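Local atomic coordinates of probable 3-hydroxybutyryl-CoA dehydrogenase (Escherichia coli, PDB entry 3MOG), a protein that oxidises (3S)-3-hydroxyadipyl-CoA to 3-oxoadipyl-CoA with NAD+ as the electron acceptor, a step in the degradation of phenylacetate. Residues A50-R55 with G59-E64; M396-A401 with L436-I441. All coordinates share one frame; numbering follows the deposited sequence.

Contact 1. Residues A50-R55 with G59-E64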
loop_
_atom_site.group_PDB
_atom_site.type_symbol
_atom_site.label_atom_id
_atom_site.label_comp_id
_atom_site.label_asym_id
_atom_site.label_seq_id
_atom_site.Cartn_x
_atom_site.Cartn_y
_atom_site.Cartn_z
ATOM N N ALA C 50 -37.913 -12.867 -29.099
ATOM C CA ALA C 50 -37.796 -11.655 -29.916
ATOM C C ALA C 50 -36.470 -11.506 -30.645
ATOM O O ALA C 50 -36.446 -11.077 -31.800
ATOM C CB ALA C 50 -38.041 -10.430 -29.063
ATOM N N ARG C 51 -35.374 -11.853 -29.973
ATOM C CA ARG C 51 -34.049 -11.726 -30.569
ATOM C C ARG C 51 -33.791 -12.786 -31.641
ATOM O O ARG C 51 -33.255 -12.470 -32.707
ATOM C CB ARG C 51 -32.951 -11.746 -29.505
ATOM C CG ARG C 51 -32.995 -10.551 -28.560
ATOM C CD ARG C 51 -31.747 -10.449 -27.708
ATOM N NE ARG C 51 -31.399 -11.697 -27.026
ATOM C CZ ARG C 51 -31.772 -12.015 -25.786
ATOM N NH1 ARG C 51 -32.533 -11.187 -25.073
ATOM N NH2 ARG C 51 -31.380 -13.171 -25.257
ATOM N N LEU C 52 -34.187 -14.029 -31.362
ATOM C CA LEU C 52 -34.032 -15.124 -32.324
ATOM C C LEU C 52 -34.933 -14.991 -33.554
ATOM O O LEU C 52 -34.525 -15.355 -34.664
ATOM C CB LEU C 52 -34.280 -16.476 -31.658
ATOM C CG LEU C 52 -33.287 -16.969 -30.608
ATOM C CD1 LEU C 52 -33.794 -18.281 -30.109
ATOM C CD2 LEU C 52 -31.866 -17.122 -31.151
ATOM N N ASN C 53 -36.146 -14.475 -33.352
ATOM C CA ASN C 53 -37.090 -14.271 -34.447
ATOM C C ASN C 53 -36.646 -13.200 -35.423
ATOM O O ASN C 53 -36.880 -13.322 -36.635
ATOM C CB ASN C 53 -38.503 -13.993 -33.931
ATOM C CG ASN C 53 -39.306 -15.269 -33.728
ATOM O OD1 ASN C 53 -39.627 -15.642 -32.601
ATOM N ND2 ASN C 53 -39.620 -15.956 -34.827
ATOM N N SER C 54 -35.981 -12.168 -34.900
ATOM C CA SER C 54 -35.426 -11.123 -35.755
ATOM C C SER C 54 -34.213 -11.628 -36.552
ATOM O O SER C 54 -33.954 -11.135 -37.651
ATOM C CB SER C 54 -35.090 -9.860 -34.959
ATOM O OG SER C 54 -33.796 -9.941 -34.394
ATOM N N ARG C 55 -33.489 -12.611 -36.013
ATOM C CA ARG C 55 -32.389 -13.259 -36.752
ATOM C C ARG C 55 -32.883 -14.113 -37.933
ATOM O O ARG C 55 -32.207 -14.204 -38.961
ATOM C CB ARG C 55 -31.484 -14.085 -35.827
ATOM C CG ARG C 55 -30.788 -13.258 -34.753
ATOM C CD ARG C 55 -29.412 -13.783 -34.394
ATOM N NE ARG C 55 -29.427 -15.062 -33.686
ATOM C CZ ARG C 55 -28.851 -16.176 -34.138
ATOM N NH1 ARG C 55 -28.225 -16.179 -35.304
ATOM N NH2 ARG C 55 -28.902 -17.295 -33.421
ATOM N N GLY C 59 -32.435 -13.624 -42.073
ATOM C CA GLY C 59 -31.809 -14.831 -42.624
ATOM C C GLY C 59 -30.486 -15.226 -41.977
ATOM O O GLY C 59 -29.619 -15.798 -42.636
ATOM N N LYS C 60 -30.326 -14.921 -40.689
ATOM C CA LYS C 60 -29.090 -15.230 -39.972
ATOM C C LYS C 60 -29.249 -16.516 -39.175
ATOM O O LYS C 60 -28.299 -16.986 -38.535
ATOM C CB LYS C 60 -28.696 -14.083 -39.030
ATOM C CG LYS C 60 -28.748 -12.691 -39.644
ATOM C CD LYS C 60 -27.507 -12.374 -40.450
ATOM C CE LYS C 60 -27.740 -11.147 -41.321
ATOM N NZ LYS C 60 -26.463 -10.500 -41.728
ATOM N N LEU C 61 -30.464 -17.068 -39.220
ATOM C CA LEU C 61 -30.828 -18.290 -38.517
ATOM C C LEU C 61 -32.047 -18.907 -39.212
ATOM O O LEU C 61 -32.968 -18.182 -39.600
ATOM C CB LEU C 61 -31.151 -17.965 -37.047
ATOM C CG LEU C 61 -31.542 -19.070 -36.057
ATOM C CD1 LEU C 61 -30.359 -19.984 -35.736
ATOM C CD2 LEU C 61 -32.106 -18.473 -34.773
ATOM N N THR C 62 -32.056 -20.232 -39.373
ATOM C CA THR C 62 -33.216 -20.922 -39.952
ATOM C C THR C 62 -34.406 -20.930 -38.989
ATOM O O THR C 62 -34.231 -20.905 -37.758
ATOM C CB THR C 62 -32.931 -22.405 -40.343
ATOM O OG1 THR C 62 -32.630 -23.171 -39.168
ATOM C CG2 THR C 62 -31.797 -22.512 -41.350
ATOM N N ALA C 63 -35.605 -20.978 -39.574
ATOM C CA ALA C 63 -36.849 -21.090 -38.830
ATOM C C ALA C 63 -36.887 -22.350 -37.983
ATOM O O ALA C 63 -37.396 -22.315 -36.860
ATOM C CB ALA C 63 -38.050 -21.052 -39.775
ATOM N N GLU C 64 -36.343 -23.454 -38.510
ATOM C CA GLU C 64 -36.300 -24.715 -37.757
ATOM C C GLU C 64 -35.517 -24.585 -36.448
ATOM O O GLU C 64 -36.013 -24.929 -35.374
ATOM C CB GLU C 64 -35.684 -25.846 -38.572
ATOM C CG GLU C 64 -35.506 -27.122 -37.741
ATOM C CD GLU C 64 -34.764 -28.218 -38.471
ATOM O OE1 GLU C 64 -35.017 -28.391 -39.679
ATOM O OE2 GLU C 64 -33.960 -28.931 -37.830
#

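Contact 2. Residues M396-A401 with L436-I441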
loop_
_atom_site.group_PDB
_atom_site.type_symbol
_atom_site.label_atom_id
_atom_site.label_comp_id
_atom_site.label_asym_id
_atom_site.label_seq_id
_atom_site.Cartn_x
_atom_site.Cartn_y
_atom_site.Cartn_z
ATOM N N MET C 396 2.617 -1.479 -20.354
ATOM C CA MET C 396 1.986 -1.873 -19.077
ATOM C C MET C 396 0.985 -3.023 -19.204
ATOM O O MET C 396 0.926 -3.873 -18.320
ATOM C CB MET C 396 1.367 -0.674 -18.385
ATOM C CG MET C 396 2.417 0.264 -17.784
ATOM S SD MET C 396 3.189 -0.366 -16.288
ATOM C CE MET C 396 1.794 -0.088 -15.215
ATOM N N ILE C 397 0.228 -3.063 -20.305
ATOM C CA ILE C 397 -0.644 -4.202 -20.619
ATOM C C ILE C 397 0.184 -5.496 -20.708
ATOM O O ILE C 397 -0.170 -6.519 -20.106
ATOM C CB ILE C 397 -1.426 -3.979 -21.959
ATOM C CG1 ILE C 397 -2.518 -2.928 -21.791
ATOM C CG2 ILE C 397 -2.082 -5.263 -22.454
ATOM C CD1 ILE C 397 -3.101 -2.430 -23.109
ATOM N N ILE C 398 1.294 -5.427 -21.443
ATOM C CA ILE C 398 2.196 -6.575 -21.648
ATOM C C ILE C 398 2.881 -7.049 -20.346
ATOM O O ILE C 398 3.000 -8.248 -20.077
ATOM C CB ILE C 398 3.240 -6.209 -22.718
ATOM C CG1 ILE C 398 2.557 -6.022 -24.081
ATOM C CG2 ILE C 398 4.374 -7.229 -22.791
ATOM C CD1 ILE C 398 3.487 -5.398 -25.119
ATOM N N ASN C 399 3.314 -6.090 -19.547
ATOM C CA ASN C 399 3.911 -6.334 -18.233
ATOM C C ASN C 399 2.974 -7.114 -17.306
ATOM O O ASN C 399 3.371 -8.111 -16.690
ATOM C CB ASN C 399 4.254 -4.988 -17.610
ATOM C CG ASN C 399 5.364 -5.078 -16.595
ATOM O OD1 ASN C 399 6.273 -5.894 -16.717
ATOM N ND2 ASN C 399 5.315 -4.197 -15.597
ATOM N N GLU C 400 1.727 -6.660 -17.241
ATOM C CA GLU C 400 0.647 -7.344 -16.522
ATOM C C GLU C 400 0.329 -8.755 -17.049
ATOM O O GLU C 400 0.108 -9.677 -16.259
ATOM C CB GLU C 400 -0.608 -6.459 -16.516
ATOM C CG GLU C 400 -1.581 -6.811 -15.403
ATOM C CD GLU C 400 -0.914 -6.791 -14.046
ATOM O OE1 GLU C 400 -0.802 -7.869 -13.421
ATOM O OE2 GLU C 400 -0.475 -5.704 -13.625
ATOM N N ALA C 401 0.329 -8.935 -18.370
ATOM C CA ALA C 401 0.167 -10.276 -18.968
ATOM C C ALA C 401 1.313 -11.224 -18.590
ATOM O O ALA C 401 1.095 -12.401 -18.291
ATOM C CB ALA C 401 0.069 -10.175 -20.474
ATOM N N LEU C 436 7.122 -6.495 -30.647
ATOM C CA LEU C 436 7.643 -5.169 -30.357
ATOM C C LEU C 436 9.065 -5.233 -29.810
ATOM O O LEU C 436 9.814 -4.281 -29.930
ATOM C CB LEU C 436 6.714 -4.410 -29.417
ATOM C CG LEU C 436 5.325 -4.050 -29.955
ATOM C CD1 LEU C 436 4.531 -3.384 -28.849
ATOM C CD2 LEU C 436 5.345 -3.172 -31.245
ATOM N N GLY C 437 9.436 -6.385 -29.256
ATOM C CA GLY C 437 10.765 -6.587 -28.743
ATOM C C GLY C 437 10.779 -6.467 -27.233
ATOM O O GLY C 437 10.426 -5.418 -26.688
ATOM N N TRP C 438 11.190 -7.543 -26.566
ATOM C CA TRP C 438 11.284 -7.575 -25.102
ATOM C C TRP C 438 12.254 -6.575 -24.464
ATOM O O TRP C 438 11.951 -5.995 -23.418
ATOM C CB TRP C 438 11.576 -8.999 -24.619
ATOM C CG TRP C 438 10.534 -10.000 -25.067
ATOM C CD1 TRP C 438 10.710 -11.025 -25.965
ATOM C CD2 TRP C 438 9.153 -10.057 -24.666
ATOM N NE1 TRP C 438 9.534 -11.715 -26.134
ATOM C CE2 TRP C 438 8.567 -11.157 -25.343
ATOM C CE3 TRP C 438 8.358 -9.301 -23.794
ATOM C CZ2 TRP C 438 7.227 -11.516 -25.172
ATOM C CZ3 TRP C 438 7.025 -9.660 -23.630
ATOM C CH2 TRP C 438 6.474 -10.753 -24.323
ATOM N N GLN C 439 13.404 -6.355 -25.102
ATOM C CA GLN C 439 14.379 -5.409 -24.591
ATOM C C GLN C 439 13.866 -3.991 -24.705
ATOM O O GLN C 439 14.150 -3.154 -23.850
ATOM C CB GLN C 439 15.705 -5.529 -25.330
ATOM C CG GLN C 439 16.476 -6.772 -25.000
ATOM C CD GLN C 439 17.587 -7.007 -25.988
ATOM O OE1 GLN C 439 18.740 -6.691 -25.714
ATOM N NE2 GLN C 439 17.242 -7.532 -27.161
ATOM N N ARG C 440 13.107 -3.742 -25.767
ATOM C CA ARG C 440 12.491 -2.452 -26.006
ATOM C C ARG C 440 11.419 -2.117 -24.962
ATOM O O ARG C 440 11.363 -0.990 -24.475
ATOM C CB ARG C 440 11.885 -2.418 -27.412
ATOM C CG ARG C 440 11.381 -1.044 -27.812
ATOM C CD ARG C 440 10.981 -0.991 -29.267
ATOM N NE ARG C 440 10.493 0.346 -29.573
ATOM C CZ ARG C 440 10.153 0.760 -30.788
ATOM N NH1 ARG C 440 9.703 1.995 -30.940
ATOM N NH2 ARG C 440 10.239 -0.060 -31.843
ATOM N N ILE C 441 10.572 -3.090 -24.641
ATOM C CA ILE C 441 9.549 -2.914 -23.605
ATOM C C ILE C 441 10.219 -2.734 -22.249
ATOM O O ILE C 441 9.846 -1.845 -21.482
ATOM C CB ILE C 441 8.544 -4.103 -23.559
ATOM C CG1 ILE C 441 7.786 -4.222 -24.889
ATOM C CG2 ILE C 441 7.569 -3.970 -22.373
ATOM C CD1 ILE C 441 7.117 -2.944 -25.340
#

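Contact 1. Residues A50-R55 with G59-E64
Arg55 and Lys60 bring the two backbones together where helix 38-57 ends and the chain turns back toward helix 63-71, their CA atoms 5.0 Å apart. Gly59 leaves the helical conformation with positive phi (67°), and the turn is a Schellman motif. Its bond across the contact, from Lys60 N to Arg55 O over 2.7 Å, is one of the two that lead back into the last helical turn. Thr62 then takes the N-cap position of helix 63-71, its OG1 accepting from the backbone N of Thr65.

Among the side chains, Leu61 carries the contact. With its CG anti to the backbone N (chi1 -179°), it reaches back to the last two turns of helix 38-57. Its CD2 sits 3.6 Å above the plane of the Arg55 guanidinium, displaced toward the rim, and is 3.7 Å from Arg55 NH2. The same methyl meets Leu52 CD2 at 3.9 Å, so one branch of Leu61 touches both a charged group and an apolar one. The Arg55 chain bends at chi2 and chi3, and its NH1 comes within 3.8 Å of Leu61 CB. Beyond the two segments, Leu52 and Leu61 both rest on Cys66 of helix 63-71, extending the apolar patch.

This turn between two consecutive helices projects from the NAD-binding domain, near the chain surface. The backbone bond closes the helix end, while the leucine methyl covers part of one face of the guanidinium, and the partly exposed group can probably still be solvated.

Contact 2. Residues M396-A401 with L436-I441
Ile398 meets Trp438, Leu436 and Ile441 through apolar contacts, with no hydrogen bond passing between the segments. Its CG2 methyl makes the nearest approach, 3.7 Å from Trp438 CZ3 on the six-membered part of the indole, and comes to the ring obliquely. CD1, at the end of the other branch, lies 4.4 Å from both Leu436 CD1 and Ile441 CD1. With chi1 at -66° CG2 stands anti to the backbone N, facing Trp438, and the extended chi2 (169°) carries CD1 on to Leu436 and Ile441. The backbones stay well apart, the CA atoms of Ile398 and Ile441 being nearest at 8.4 Å.

These residues belong to the second of the chain's two C-terminal-type domains of the 3-hydroxyacyl-CoA dehydrogenase family, in which helix 390-406 packs against the start of helix 438-452. Trp438 also touches Leu402, further along helix 390-406, and Leu463 of helix 461-473, while Leu436 and Ile441 share Trp391 as a neighbour.

Polar bonds lie around this apolar contact, in the backbone and to helix 461-473 and the residues before it. Gly437, with a positive phi of 102°, separates helix 429-436 from helix 438-452 as the N-cap residue, and its O accepts from Ile441 N at 3.1 Å. Glu470 takes the Trp438 backbone N through OE2 and Gln439 NE2 through OE1. Asn399 is buried, its amide bonded by OD1 to Cys460 N and by ND2 to Arg458 O.

In the fold
From the N terminus, the chain first builds the NAD-binding domain, whose helix 38-57 follows strand 31-34. Contact 1 closes a short loop there, only three residues lying between its segments, and joins that helix to helix 63-71 before strand 73-76 forms the edge of the eight-stranded sheet. More than 300 residues later, beyond the smaller six-stranded sheet, contact 2 closes a longer, largely helical loop through helices 412-422 and 429-436, tying helix 390-406 to helix 438-452. The two neither nest nor cross. They lie about 44 Å apart, centre to centre, on opposite sides of the chain's centre, contact 1 near the surface and contact 2 in the interior.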